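Local coordinates for protein cytokinin riboside 5'-monophosphate phosphoribohydrolase (Corynebacterium glutamicum, PDB 5WQ3) that is a LOG-type alpha/beta protein of the SLOG clan, built on a central parallel sheet flanked by helices, at residues S55-G60 against Y151-K156; T72-A77 against F166-G171; P84-G89 against M112-K117; V127-E132 against L145-R150. One frame throughout, in Å; residues are numbered along the deposited sequence. Where two conformers were deposited one is given.

Contact 1 (S55-G60 against Y151-K156); sequences SEFVAG and YFFARK
Glu-56 and Phe-57, consecutive residues of helix 46-64, both reach the start of helix 152-162, one through a carboxylate and the other through a ring. Helix 46-64 packs here, 22° from parallel, beside the first turn of the helix that follows strand 145-149, and Glu-56 binds the N-cap region where that strand passes into it. The Glu-56 chain bends at its second torsion and brings OE1 to the backbone N of Tyr-151, the N-cap residue, in a hydrogen bond of 3.1 Å on the syn side, somewhat out of the carboxylate plane. OE1 also lies at the edge of the Tyr-151 ring, 3.4 Å from CD2, with the carboxylate and ring planes 74° apart. One turn further on, Ala-154 sets its CB over one face of the Phe-57 ring, 4.1 Å from the centroid, a CH-pi contact displaced toward the rim. A methyl is small enough for the ring to settle close, Phe-57 CZ lying 3.7 Å from Ala-154 CA. The other oxygen of Glu-56, OE2, accepts the backbone N-H of Arg-150, so one carboxylate grips two successive amides. Those amides, and the positive end of the helix dipole they lead into, would probably favour the ionised form of Glu-56.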
loop_
_atom_site.group_PDB
_atom_site.type_symbol
_atom_site.label_atom_id
_atom_site.label_comp_id
_atom_site.label_asym_id
_atom_site.label_seq_id
_atom_site.Cartn_x
_atom_site.Cartn_y
_atom_site.Cartn_z
ATOM N N SER C 55 -35.750 -48.352 -13.075
ATOM C CA SER C 55 -36.390 -47.128 -13.578
ATOM C C SER C 55 -36.016 -46.855 -15.018
ATOM O O SER C 55 -36.847 -46.431 -15.816
ATOM C CB SER C 55 -35.966 -45.935 -12.674
ATOM O OG SER C 55 -36.685 -44.757 -12.953
ATOM N N GLU C 56 -34.762 -47.083 -15.341
ATOM C CA GLU C 56 -34.309 -46.828 -16.667
ATOM C C GLU C 56 -34.843 -47.842 -17.681
ATOM O O GLU C 56 -35.208 -47.422 -18.795
ATOM C CB GLU C 56 -32.789 -46.843 -16.695
ATOM C CG GLU C 56 -32.253 -45.575 -16.115
ATOM C CD GLU C 56 -30.910 -45.146 -16.732
ATOM O OE1 GLU C 56 -30.163 -45.956 -17.377
ATOM O OE2 GLU C 56 -30.606 -43.981 -16.476
ATOM N N PHE C 57 -34.940 -49.145 -17.284
ATOM C CA PHE C 57 -35.552 -50.127 -18.136
ATOM C C PHE C 57 -36.990 -49.798 -18.336
ATOM O O PHE C 57 -37.487 -49.843 -19.438
ATOM C CB PHE C 57 -35.353 -51.578 -17.651
ATOM C CG PHE C 57 -33.962 -52.106 -17.894
ATOM C CD1 PHE C 57 -33.595 -52.561 -19.178
ATOM C CD2 PHE C 57 -33.017 -52.130 -16.901
ATOM C CE1 PHE C 57 -32.334 -53.058 -19.413
ATOM C CE2 PHE C 57 -31.713 -52.612 -17.156
ATOM C CZ PHE C 57 -31.371 -53.056 -18.422
ATOM N N VAL C 58 -37.705 -49.514 -17.254
ATOM C CA VAL C 58 -39.107 -49.181 -17.398
ATOM C C VAL C 58 -39.363 -48.013 -18.335
ATOM O O VAL C 58 -40.122 -48.135 -19.271
ATOM C CB VAL C 58 -39.765 -48.953 -16.006
ATOM C CG1 VAL C 58 -41.165 -48.410 -16.177
ATOM C CG2 VAL C 58 -39.740 -50.201 -15.204
ATOM N N ALA C 59 -38.683 -46.885 -18.148
ATOM C CA ALA C 59 -38.824 -45.689 -18.980
ATOM C C ALA C 59 -38.435 -45.914 -20.438
ATOM O O ALA C 59 -39.072 -45.351 -21.373
ATOM C CB ALA C 59 -37.953 -44.545 -18.421
ATOM N N GLY C 60 -37.422 -46.742 -20.629
ATOM C CA GLY C 60 -36.973 -47.044 -21.985
ATOM C C GLY C 60 -38.000 -47.953 -22.687
ATOM O O GLY C 60 -38.426 -47.653 -23.825
ATOM N N TYR C 151 -27.080 -45.678 -17.281
ATOM C CA TYR C 151 -26.478 -46.980 -17.250
ATOM C C TYR C 151 -26.233 -47.446 -18.674
ATOM O O TYR C 151 -27.172 -47.688 -19.432
ATOM C CB TYR C 151 -27.417 -47.928 -16.521
ATOM C CG TYR C 151 -27.504 -47.538 -15.061
ATOM C CD1 TYR C 151 -26.421 -47.738 -14.184
ATOM C CD2 TYR C 151 -28.647 -46.965 -14.556
ATOM C CE1 TYR C 151 -26.517 -47.395 -12.835
ATOM C CE2 TYR C 151 -28.716 -46.579 -13.220
ATOM C CZ TYR C 151 -27.665 -46.805 -12.375
ATOM O OH TYR C 151 -27.802 -46.412 -11.048
ATOM N N PHE C 152 -24.964 -47.564 -19.041
ATOM C CA PHE C 152 -24.527 -48.049 -20.357
ATOM C C PHE C 152 -25.263 -49.327 -20.755
ATOM O O PHE C 152 -25.730 -49.477 -21.872
ATOM C CB PHE C 152 -23.019 -48.280 -20.235
ATOM C CG PHE C 152 -22.260 -48.131 -21.487
ATOM C CD1 PHE C 152 -22.031 -46.873 -22.029
ATOM C CD2 PHE C 152 -21.692 -49.256 -22.112
ATOM C CE1 PHE C 152 -21.314 -46.732 -23.220
ATOM C CE2 PHE C 152 -20.947 -49.120 -23.288
ATOM C CZ PHE C 152 -20.766 -47.862 -23.844
ATOM N N PHE C 153 -25.472 -50.225 -19.804
ATOM C CA PHE C 153 -26.071 -51.512 -20.110
ATOM C C PHE C 153 -27.546 -51.439 -20.434
ATOM O O PHE C 153 -28.015 -52.205 -21.256
ATOM C CB PHE C 153 -25.800 -52.576 -19.038
ATOM C CG PHE C 153 -26.134 -52.148 -17.645
ATOM C CD1 PHE C 153 -25.187 -51.457 -16.871
ATOM C CD2 PHE C 153 -27.374 -52.399 -17.101
ATOM C CE1 PHE C 153 -25.479 -51.066 -15.585
ATOM C CE2 PHE C 153 -27.685 -51.992 -15.822
ATOM C CZ PHE C 153 -26.734 -51.336 -15.054
ATOM N N ALA C 154 -28.276 -50.512 -19.816
ATOM C CA ALA C 154 -29.638 -50.277 -20.232
ATOM C C ALA C 154 -29.753 -49.685 -21.601
ATOM O O ALA C 154 -30.621 -50.065 -22.392
ATOM C CB ALA C 154 -30.347 -49.381 -19.274
ATOM N N ARG C 155 -28.958 -48.679 -21.848
ATOM C CA ARG C 155 -28.963 -48.072 -23.140
ATOM C C ARG C 155 -28.677 -49.125 -24.253
ATOM O O ARG C 155 -29.363 -49.116 -25.284
ATOM C CB ARG C 155 -27.938 -47.011 -23.173
ATOM C CG ARG C 155 -27.956 -46.243 -24.420
ATOM C CD ARG C 155 -26.506 -45.985 -24.660
ATOM N NE ARG C 155 -26.309 -44.762 -25.339
ATOM C CZ ARG C 155 -25.140 -44.383 -25.770
ATOM N NH1 ARG C 155 -24.075 -45.133 -25.593
ATOM N NH2 ARG C 155 -25.061 -43.278 -26.409
ATOM N N LYS C 156 -27.705 -50.017 -24.044
ATOM C CA LYS C 156 -27.328 -51.018 -25.081
ATOM C C LYS C 156 -28.453 -52.022 -25.330
ATOM O O LYS C 156 -28.635 -52.475 -26.451
ATOM C CB LYS C 156 -26.039 -51.772 -24.710
ATOM C CG LYS C 156 -24.696 -51.033 -24.854
ATOM C CD LYS C 156 -23.609 -51.848 -24.101
ATOM C CE LYS C 156 -22.252 -51.885 -24.810
ATOM N NZ LYS C 156 -21.359 -52.990 -24.306
#

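Contact 2 (T72-A77 against F166-G171); sequences TVFGSA and FVCLPG
Phe-74 turns the edge of its ring onto the face of Phe-166, a T-shaped pair with planes 80° apart and centroids separated by 5.0 Å. Phe-74 CE2 stands over the centre of the Phe-166 ring, 3.5 Å above its plane. Thr-72 CB meets the same ring obliquely, 3.6 Å from Phe-166 CD1. Phe-166 was modelled in two conformers, and these ring contacts hold for one of them. Further edge-to-face partners, Phe-159 for Phe-74 and Phe-194 for Phe-166, extend the aromatic cluster on this side of the sheet. On the other side stand Val-73 and Val-167, whose branched CB atoms suit extended strands; Val-73 CG1, anti to the backbone N (chi1 -173°), reaches Leu-169 CD1 at 3.8 Å.

The backbones run parallel. Thr-72 O accepts Val-167 N, Val-167 O accepts Phe-74 N at 3.1 Å, and Phe-74 O accepts Leu-169 N at 2.8 Å, the last more bent. Beyond the strands Ser-76 N still bonds Pro-170 O, 2.9 Å away. Gly-75 fits because a CB there would collide with Leu-169 CB.

These are strands 1 and 5 in chain order, neighbours in the order 4-3-2-1-5-6-7, where the chain's progress across the sheet reverses: the topological switch point of a Rossmann-like sheet. Pro-170 and Gly-171 open the PGG-containing signature of LOG proteins.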
loop_
_atom_site.group_PDB
_atom_site.type_symbol
_atom_site.label_atom_id
_atom_site.label_comp_id
_atom_site.label_asym_id
_atom_site.label_seq_id
_atom_site.Cartn_x
_atom_site.Cartn_y
_atom_site.Cartn_z
ATOM N N THR C 72 -30.339 -48.785 -36.162
ATOM C CA THR C 72 -29.389 -48.087 -35.327
ATOM C C THR C 72 -28.123 -47.806 -36.115
ATOM O O THR C 72 -27.582 -48.664 -36.739
ATOM C CB THR C 72 -29.005 -48.852 -34.030
ATOM O OG1 THR C 72 -30.138 -49.140 -33.254
ATOM C CG2 THR C 72 -28.080 -48.031 -33.184
ATOM N N VAL C 73 -27.676 -46.576 -36.051
ATOM C CA VAL C 73 -26.364 -46.183 -36.714
ATOM C C VAL C 73 -25.391 -45.692 -35.601
ATOM O O VAL C 73 -25.762 -44.900 -34.750
ATOM C CB VAL C 73 -26.555 -45.043 -37.750
ATOM C CG1 VAL C 73 -25.261 -44.776 -38.544
ATOM C CG2 VAL C 73 -27.682 -45.411 -38.688
ATOM N N PHE C 74 -24.156 -46.166 -35.656
ATOM C CA PHE C 74 -23.108 -45.884 -34.697
ATOM C C PHE C 74 -21.967 -45.305 -35.546
ATOM O O PHE C 74 -21.900 -45.576 -36.753
ATOM C CB PHE C 74 -22.565 -47.165 -34.028
ATOM C CG PHE C 74 -23.535 -47.814 -33.140
ATOM C CD1 PHE C 74 -23.943 -47.175 -32.004
ATOM C CD2 PHE C 74 -24.173 -49.006 -33.524
ATOM C CE1 PHE C 74 -24.901 -47.727 -31.188
ATOM C CE2 PHE C 74 -25.172 -49.561 -32.741
ATOM C CZ PHE C 74 -25.517 -48.926 -31.551
ATOM N N GLY C 75 -21.130 -44.513 -34.899
ATOM C CA GLY C 75 -19.877 -44.024 -35.480
ATOM C C GLY C 75 -19.300 -42.969 -34.563
ATOM O O GLY C 75 -19.986 -42.537 -33.614
ATOM N N SER C 76 -18.074 -42.546 -34.855
ATOM C CA SER C 76 -17.236 -41.706 -33.953
ATOM C C SER C 76 -17.884 -40.377 -33.606
ATOM O O SER C 76 -18.350 -39.643 -34.497
ATOM C CB SER C 76 -15.893 -41.372 -34.619
ATOM O OG SER C 76 -15.132 -40.428 -33.830
ATOM N N ALA C 77 -17.899 -40.073 -32.318
ATOM C CA ALA C 77 -18.386 -38.767 -31.792
ATOM C C ALA C 77 -17.438 -37.631 -32.198
ATOM O O ALA C 77 -17.799 -36.501 -32.134
ATOM C CB ALA C 77 -18.502 -38.796 -30.278
ATOM N N PHE C 166 -28.098 -52.890 -37.637
ATOM C CA PHE C 166 -27.046 -52.013 -37.171
ATOM C C PHE C 166 -26.183 -51.647 -38.405
ATOM O O PHE C 166 -25.745 -52.527 -39.147
ATOM C CB PHE C 166 -26.079 -52.703 -36.193
ATOM C CG PHE C 166 -26.455 -52.641 -34.709
ATOM C CD1 PHE C 166 -27.684 -52.211 -34.283
ATOM C CD2 PHE C 166 -25.546 -53.129 -33.746
ATOM C CE1 PHE C 166 -28.003 -52.220 -32.926
ATOM C CE2 PHE C 166 -25.855 -53.148 -32.394
ATOM C CZ PHE C 166 -27.112 -52.686 -31.977
ATOM N N VAL C 167 -25.929 -50.363 -38.554
ATOM C CA VAL C 167 -24.951 -49.827 -39.494
ATOM C C VAL C 167 -23.863 -49.070 -38.749
ATOM O O VAL C 167 -24.118 -48.195 -37.972
ATOM C CB VAL C 167 -25.597 -48.843 -40.463
ATOM C CG1 VAL C 167 -24.549 -48.276 -41.437
ATOM C CG2 VAL C 167 -26.692 -49.535 -41.209
ATOM N N CYS C 168 -22.611 -49.425 -38.998
ATOM C CA CYS C 168 -21.501 -48.772 -38.297
ATOM C C CYS C 168 -20.705 -47.954 -39.267
ATOM O O CYS C 168 -20.004 -48.514 -40.112
ATOM C CB CYS C 168 -20.601 -49.833 -37.680
ATOM S SG CYS C 168 -21.390 -50.837 -36.383
ATOM N N LEU C 169 -20.858 -46.636 -39.173
ATOM C CA LEU C 169 -19.899 -45.708 -39.740
ATOM C C LEU C 169 -18.559 -45.866 -39.009
ATOM O O LEU C 169 -18.444 -46.549 -37.940
ATOM C CB LEU C 169 -20.414 -44.277 -39.717
ATOM C CG LEU C 169 -21.737 -43.921 -40.445
ATOM C CD1 LEU C 169 -22.405 -42.649 -39.991
ATOM C CD2 LEU C 169 -21.478 -43.784 -41.939
ATOM N N PRO C 170 -17.498 -45.317 -39.613
ATOM C CA PRO C 170 -16.225 -45.409 -38.940
ATOM C C PRO C 170 -16.283 -44.862 -37.521
ATOM O O PRO C 170 -16.974 -43.871 -37.250
ATOM C CB PRO C 170 -15.306 -44.541 -39.819
ATOM C CG PRO C 170 -15.875 -44.724 -41.183
ATOM C CD PRO C 170 -17.366 -44.668 -40.937
ATOM N N GLY C 171 -15.608 -45.558 -36.612
ATOM C CA GLY C 171 -15.548 -45.117 -35.253
ATOM C C GLY C 171 -14.531 -45.814 -34.400
ATOM O O GLY C 171 -13.850 -46.711 -34.857
#

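Contact 3 (P84-G89 against M112-K117); sequences PYYKAG and MEAPNK
Tyr-86 and Ala-114 join the first turns of two helices, 84-98 and 113-121, from successive beta-alpha units of the Rossmann-like fold. The helices pack closely, their axes 8.0 Å apart and inclined by 36°. Tyr-86 has CG anti to the backbone N (chi1 -167°), which swings its ring across the groove to lie over Ala-114. The alanine CB sits squarely above the ring centre, 3.7 Å from the centroid, a CH-pi contact that a compact methyl serves well. The phenol then ends at Glu-113: OH donates to OE1 in a short hydrogen bond of 2.5 Å. OE1 lies in the plane of the ring, whereas the hydroxyl approaches from above the plane of the carboxylate. The aliphatic part of Lys-117 passes nearby, with CD 4.0 Å from Tyr-86 OH.

Gly-89 is what permits the tight approach one turn later, since a CB there would collide with Ala-114 CB. Its O touches Pro-115 CA at 3.2 Å in a CA-H...O contact.

Pro-115 also rests on Val-103 and Thr-105 of strand 102-105, the strand that links the two helices in sequence. Further along helix 84-98, Val-90 receives Ala-114 and Lys-117, while Glu-113 borders the loop residues Pro-141 and Tyr-142.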
loop_
_atom_site.group_PDB
_atom_site.type_symbol
_atom_site.label_atom_id
_atom_site.label_comp_id
_atom_site.label_asym_id
_atom_site.label_seq_id
_atom_site.Cartn_x
_atom_site.Cartn_y
_atom_site.Cartn_z
ATOM N N PRO C 84 -15.714 -36.074 -44.972
ATOM C CA PRO C 84 -16.583 -36.931 -45.842
ATOM C C PRO C 84 -17.492 -37.937 -45.095
ATOM O O PRO C 84 -18.637 -38.062 -45.457
ATOM C CB PRO C 84 -15.606 -37.701 -46.740
ATOM C CG PRO C 84 -14.293 -37.005 -46.590
ATOM C CD PRO C 84 -14.289 -36.164 -45.344
ATOM N N TYR C 85 -16.983 -38.645 -44.088
ATOM C CA TYR C 85 -17.811 -39.506 -43.266
ATOM C C TYR C 85 -19.040 -38.856 -42.721
ATOM O O TYR C 85 -20.095 -39.503 -42.662
ATOM C CB TYR C 85 -17.052 -40.010 -42.070
ATOM C CG TYR C 85 -15.811 -40.763 -42.343
ATOM C CD1 TYR C 85 -15.498 -41.264 -43.610
ATOM C CD2 TYR C 85 -14.920 -40.990 -41.315
ATOM C CE1 TYR C 85 -14.331 -41.986 -43.818
ATOM C CE2 TYR C 85 -13.775 -41.734 -41.511
ATOM C CZ TYR C 85 -13.459 -42.180 -42.751
ATOM O OH TYR C 85 -12.290 -42.895 -42.878
ATOM N N TYR C 86 -18.925 -37.614 -42.250
ATOM C CA TYR C 86 -20.079 -36.858 -41.767
ATOM C C TYR C 86 -21.108 -36.738 -42.902
ATOM O O TYR C 86 -22.314 -36.964 -42.717
ATOM C CB TYR C 86 -19.710 -35.477 -41.206
ATOM C CG TYR C 86 -20.824 -34.789 -40.426
ATOM C CD1 TYR C 86 -21.895 -34.206 -41.071
ATOM C CD2 TYR C 86 -20.832 -34.766 -39.040
ATOM C CE1 TYR C 86 -22.924 -33.568 -40.362
ATOM C CE2 TYR C 86 -21.883 -34.148 -38.318
ATOM C CZ TYR C 86 -22.928 -33.562 -38.995
ATOM O OH TYR C 86 -23.990 -32.941 -38.319
ATOM N N LYS C 87 -20.630 -36.392 -44.085
ATOM C CA LYS C 87 -21.565 -36.180 -45.195
ATOM C C LYS C 87 -22.277 -37.508 -45.599
ATOM O O LYS C 87 -23.508 -37.538 -45.880
ATOM C CB LYS C 87 -20.841 -35.565 -46.382
ATOM C CG LYS C 87 -21.719 -35.292 -47.592
ATOM C CD LYS C 87 -20.860 -34.698 -48.725
ATOM C CE LYS C 87 -21.409 -34.974 -50.124
ATOM N NZ LYS C 87 -22.271 -33.850 -50.560
ATOM N N ALA C 88 -21.493 -38.573 -45.616
ATOM C CA ALA C 88 -22.008 -39.918 -45.785
ATOM C C ALA C 88 -23.086 -40.257 -44.712
ATOM O O ALA C 88 -24.195 -40.706 -45.033
ATOM C CB ALA C 88 -20.846 -40.917 -45.755
ATOM N N GLY C 89 -22.778 -39.984 -43.457
ATOM C CA GLY C 89 -23.778 -40.205 -42.374
ATOM C C GLY C 89 -25.090 -39.477 -42.607
ATOM O O GLY C 89 -26.137 -40.035 -42.340
ATOM N N MET C 112 -22.755 -39.694 -34.875
ATOM C CA MET C 112 -24.107 -39.906 -34.393
ATOM C C MET C 112 -25.062 -38.805 -34.834
ATOM O O MET C 112 -26.211 -39.073 -35.223
ATOM C CB MET C 112 -24.114 -39.996 -32.878
ATOM C CG MET C 112 -23.303 -41.168 -32.310
ATOM S SD MET C 112 -23.368 -41.116 -30.504
ATOM C CE MET C 112 -21.865 -40.178 -30.230
ATOM N N GLU C 113 -24.631 -37.546 -34.753
ATOM C CA GLU C 113 -25.483 -36.481 -35.183
ATOM C C GLU C 113 -25.776 -36.540 -36.674
ATOM O O GLU C 113 -26.818 -36.095 -37.085
ATOM C CB GLU C 113 -24.817 -35.141 -34.894
ATOM C CG GLU C 113 -25.579 -33.913 -35.334
ATOM C CD GLU C 113 -24.808 -32.665 -35.105
ATOM O OE1 GLU C 113 -23.796 -32.454 -35.828
ATOM O OE2 GLU C 113 -25.202 -31.925 -34.190
ATOM N N ALA C 114 -24.824 -36.963 -37.489
ATOM C CA ALA C 114 -25.007 -36.909 -38.928
ATOM C C ALA C 114 -26.273 -37.698 -39.401
ATOM O O ALA C 114 -27.139 -37.185 -40.121
ATOM C CB ALA C 114 -23.735 -37.385 -39.641
ATOM N N PRO C 115 -26.431 -38.926 -38.915
ATOM C CA PRO C 115 -27.588 -39.615 -39.476
ATOM C C PRO C 115 -28.828 -39.079 -38.834
ATOM O O PRO C 115 -29.885 -39.208 -39.439
ATOM C CB PRO C 115 -27.342 -41.125 -39.122
ATOM C CG PRO C 115 -26.132 -41.144 -38.267
ATOM C CD PRO C 115 -25.412 -39.844 -38.371
ATOM N N ASN C 116 -28.729 -38.447 -37.657
ATOM C CA ASN C 116 -29.967 -37.882 -37.019
ATOM C C ASN C 116 -30.401 -36.662 -37.891
ATOM O O ASN C 116 -31.567 -36.452 -38.209
ATOM C CB ASN C 116 -29.743 -37.400 -35.582
ATOM C CG ASN C 116 -29.692 -38.501 -34.552
ATOM O OD1 ASN C 116 -28.739 -38.574 -33.777
ATOM N ND2 ASN C 116 -30.721 -39.323 -34.483
ATOM N N LYS C 117 -29.431 -35.864 -38.271
ATOM C CA LYS C 117 -29.656 -34.742 -39.164
ATOM C C LYS C 117 -30.328 -35.212 -40.455
ATOM O O LYS C 117 -31.389 -34.727 -40.797
ATOM C CB LYS C 117 -28.330 -34.058 -39.488
ATOM C CG LYS C 117 -28.498 -32.892 -40.430
ATOM C CD LYS C 117 -27.204 -32.123 -40.624
ATOM C CE LYS C 117 -27.484 -30.774 -41.289
ATOM N NZ LYS C 117 -26.190 -30.061 -41.420
#

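Contact 4 (V127-E132 against L145-R150); sequences VGLGIE and LGLNFR
Val-127 to Ile-131 and Leu-145 to Phe-149 pair as parallel strands, their axes 4.5 Å apart at closest and 20° out of line. Gly-128 N bonds Leu-145 O and Gly-130 N bonds Leu-147 O, while each glycine O accepts in turn, Gly-128 O from Leu-147 N and Gly-130 O from Phe-149 N at 2.8 Å. Glu-132 N adds a last bond to Phe-149 O.

Val-127, Leu-129 and Ile-131 share one face with Leu-145, Leu-147 and Phe-149, an apolar surface covered by helices 46-64 and 152-162. Leu-129 CB touches Phe-149 CE1 at 4.0 Å. At the rim of the same ring, in its plane, lies Gly-130 O, 3.5 Å from Phe-149 CD1, a favourable meeting with the ring's positive edge. Ile-131 CG1, anti to the backbone N (chi1 -174°), carries CD1 to 3.5 Å from Phe-149 O. Asn-148 is the one side chain of these strands on the opposite face; in the conformer given, one of two, its OD1 would probably collide with a CB at Gly-130.

Past the strands the extended Glu-132 chain reaches Arg-150, bent at its second torsion. OE2 and NH1 form a salt bridge of 3.1 Å, carboxylate and guanidinium planes 74° apart. Arg-150 NH2 pairs with Glu-223 of the second subunit, so the guanidinium is shared by two carboxylates, which probably fixes its direction and links this sheet edge to the subunit interface.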
loop_
_atom_site.group_PDB
_atom_site.type_symbol
_atom_site.label_atom_id
_atom_site.label_comp_id
_atom_site.label_asym_id
_atom_site.label_seq_id
_atom_site.Cartn_x
_atom_site.Cartn_y
_atom_site.Cartn_z
ATOM N N VAL C 127 -34.167 -40.676 -33.653
ATOM C CA VAL C 127 -34.155 -41.088 -32.238
ATOM C C VAL C 127 -32.737 -41.005 -31.741
ATOM O O VAL C 127 -31.827 -41.377 -32.465
ATOM C CB VAL C 127 -34.630 -42.541 -32.047
ATOM C CG1 VAL C 127 -34.719 -42.897 -30.563
ATOM C CG2 VAL C 127 -35.934 -42.770 -32.777
ATOM N N GLY C 128 -32.596 -40.550 -30.492
ATOM C CA GLY C 128 -31.307 -40.442 -29.786
ATOM C C GLY C 128 -31.407 -41.003 -28.377
ATOM O O GLY C 128 -32.222 -40.525 -27.510
ATOM N N LEU C 129 -30.585 -42.003 -28.106
ATOM C CA LEU C 129 -30.592 -42.648 -26.785
ATOM C C LEU C 129 -29.242 -42.335 -26.224
ATOM O O LEU C 129 -28.261 -42.986 -26.553
ATOM C CB LEU C 129 -30.821 -44.135 -26.870
ATOM C CG LEU C 129 -31.956 -44.672 -27.773
ATOM C CD1 LEU C 129 -32.042 -46.184 -27.668
ATOM C CD2 LEU C 129 -33.318 -44.080 -27.463
ATOM N N GLY C 130 -29.190 -41.254 -25.437
ATOM C CA GLY C 130 -27.939 -40.777 -24.921
ATOM C C GLY C 130 -27.438 -41.497 -23.697
ATOM O O GLY C 130 -28.207 -42.124 -22.932
ATOM N N ILE C 131 -26.152 -41.323 -23.458
ATOM C CA ILE C 131 -25.516 -41.766 -22.249
ATOM C C ILE C 131 -25.053 -40.539 -21.470
ATOM O O ILE C 131 -24.457 -39.652 -22.031
ATOM C CB ILE C 131 -24.358 -42.690 -22.601
ATOM C CG1 ILE C 131 -23.757 -43.291 -21.368
ATOM C CG2 ILE C 131 -23.315 -41.929 -23.360
ATOM C CD1 ILE C 131 -24.638 -44.327 -20.752
ATOM N N GLU C 132 -25.385 -40.464 -20.197
ATOM C CA GLU C 132 -25.062 -39.282 -19.435
ATOM C C GLU C 132 -23.596 -39.279 -19.158
ATOM O O GLU C 132 -23.082 -40.197 -18.604
ATOM C CB GLU C 132 -25.912 -39.125 -18.194
ATOM C CG GLU C 132 -25.354 -39.726 -16.959
ATOM C CD GLU C 132 -26.294 -39.562 -15.775
ATOM O OE1 GLU C 132 -27.442 -39.130 -15.964
ATOM O OE2 GLU C 132 -25.872 -39.867 -14.666
ATOM N N LEU C 145 -36.794 -37.694 -30.859
ATOM C CA LEU C 145 -37.291 -38.485 -29.712
ATOM C C LEU C 145 -36.014 -38.854 -28.936
ATOM O O LEU C 145 -35.225 -39.697 -29.384
ATOM C CB LEU C 145 -38.098 -39.726 -30.136
ATOM C CG LEU C 145 -38.564 -40.792 -29.118
ATOM C CD1 LEU C 145 -39.525 -40.202 -28.096
ATOM C CD2 LEU C 145 -39.248 -42.010 -29.732
ATOM N N GLY C 146 -35.787 -38.166 -27.813
ATOM C CA GLY C 146 -34.522 -38.281 -27.042
ATOM C C GLY C 146 -34.809 -38.936 -25.730
ATOM O O GLY C 146 -35.862 -38.715 -25.163
ATOM N N LEU C 147 -33.962 -39.858 -25.292
ATOM C CA LEU C 147 -33.987 -40.299 -23.914
ATOM C C LEU C 147 -32.540 -40.278 -23.501
ATOM O O LEU C 147 -31.617 -40.371 -24.321
ATOM C CB LEU C 147 -34.483 -41.739 -23.739
ATOM C CG LEU C 147 -35.900 -42.200 -23.940
ATOM C CD1 LEU C 147 -36.346 -41.883 -25.346
ATOM C CD2 LEU C 147 -35.962 -43.702 -23.713
ATOM N N ASN C 148 -32.342 -40.206 -22.203
ATOM C CA ASN C 148 -31.020 -40.133 -21.605
ATOM C C ASN C 148 -30.837 -41.201 -20.516
ATOM O O ASN C 148 -31.667 -41.343 -19.642
ATOM C CB ASN C 148 -30.803 -38.701 -21.074
ATOM C CG ASN C 148 -30.240 -37.777 -22.138
ATOM O OD1 ASN C 148 -29.448 -38.185 -22.994
ATOM N ND2 ASN C 148 -30.651 -36.550 -22.102
ATOM N N PHE C 149 -29.747 -41.946 -20.586
ATOM C CA PHE C 149 -29.521 -43.097 -19.722
ATOM C C PHE C 149 -28.255 -42.869 -18.931
ATOM O O PHE C 149 -27.226 -42.436 -19.451
ATOM C CB PHE C 149 -29.330 -44.402 -20.532
ATOM C CG PHE C 149 -30.558 -44.849 -21.269
ATOM C CD1 PHE C 149 -30.866 -44.332 -22.489
ATOM C CD2 PHE C 149 -31.450 -45.742 -20.688
ATOM C CE1 PHE C 149 -32.033 -44.712 -23.143
ATOM C CE2 PHE C 149 -32.588 -46.169 -21.338
ATOM C CZ PHE C 149 -32.898 -45.648 -22.570
ATOM N N ARG C 150 -28.359 -43.118 -17.654
ATOM C CA ARG C 150 -27.215 -43.247 -16.790
ATOM C C ARG C 150 -26.404 -44.565 -16.996
ATOM O O ARG C 150 -25.204 -44.585 -16.826
ATOM C CB ARG C 150 -27.759 -43.121 -15.336
ATOM C CG ARG C 150 -26.969 -43.843 -14.271
ATOM C CD ARG C 150 -25.728 -43.070 -14.024
ATOM N NE ARG C 150 -25.094 -43.357 -12.752
ATOM C CZ ARG C 150 -24.194 -42.539 -12.223
ATOM N NH1 ARG C 150 -23.885 -41.417 -12.878
ATOM N NH2 ARG C 150 -23.613 -42.824 -11.059
#

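Overall arrangement
From the N terminus, helix 46-64 opens contact 1 and strand 70-74 opens contact 2. Contact 3 closes first, joining segments only 23 residues apart at their closest ends, and contact 4 follows in series, pairing the outermost strand of the chain with its neighbour. Helix 152-162 then completes contact 1, and strand 166-168 completes contact 2; these two long loops cross, and each encloses contacts 3 and 4. Contact 2 lies near the chain's centre and abuts contact 3 through Val-73 against Pro-115. Asn-116 bonds Val-127 O to join contacts 3 and 4, while Arg-155 bonds Leu-129 O to join contacts 1 and 4. Helices on both faces are thus tied to one parallel sheet.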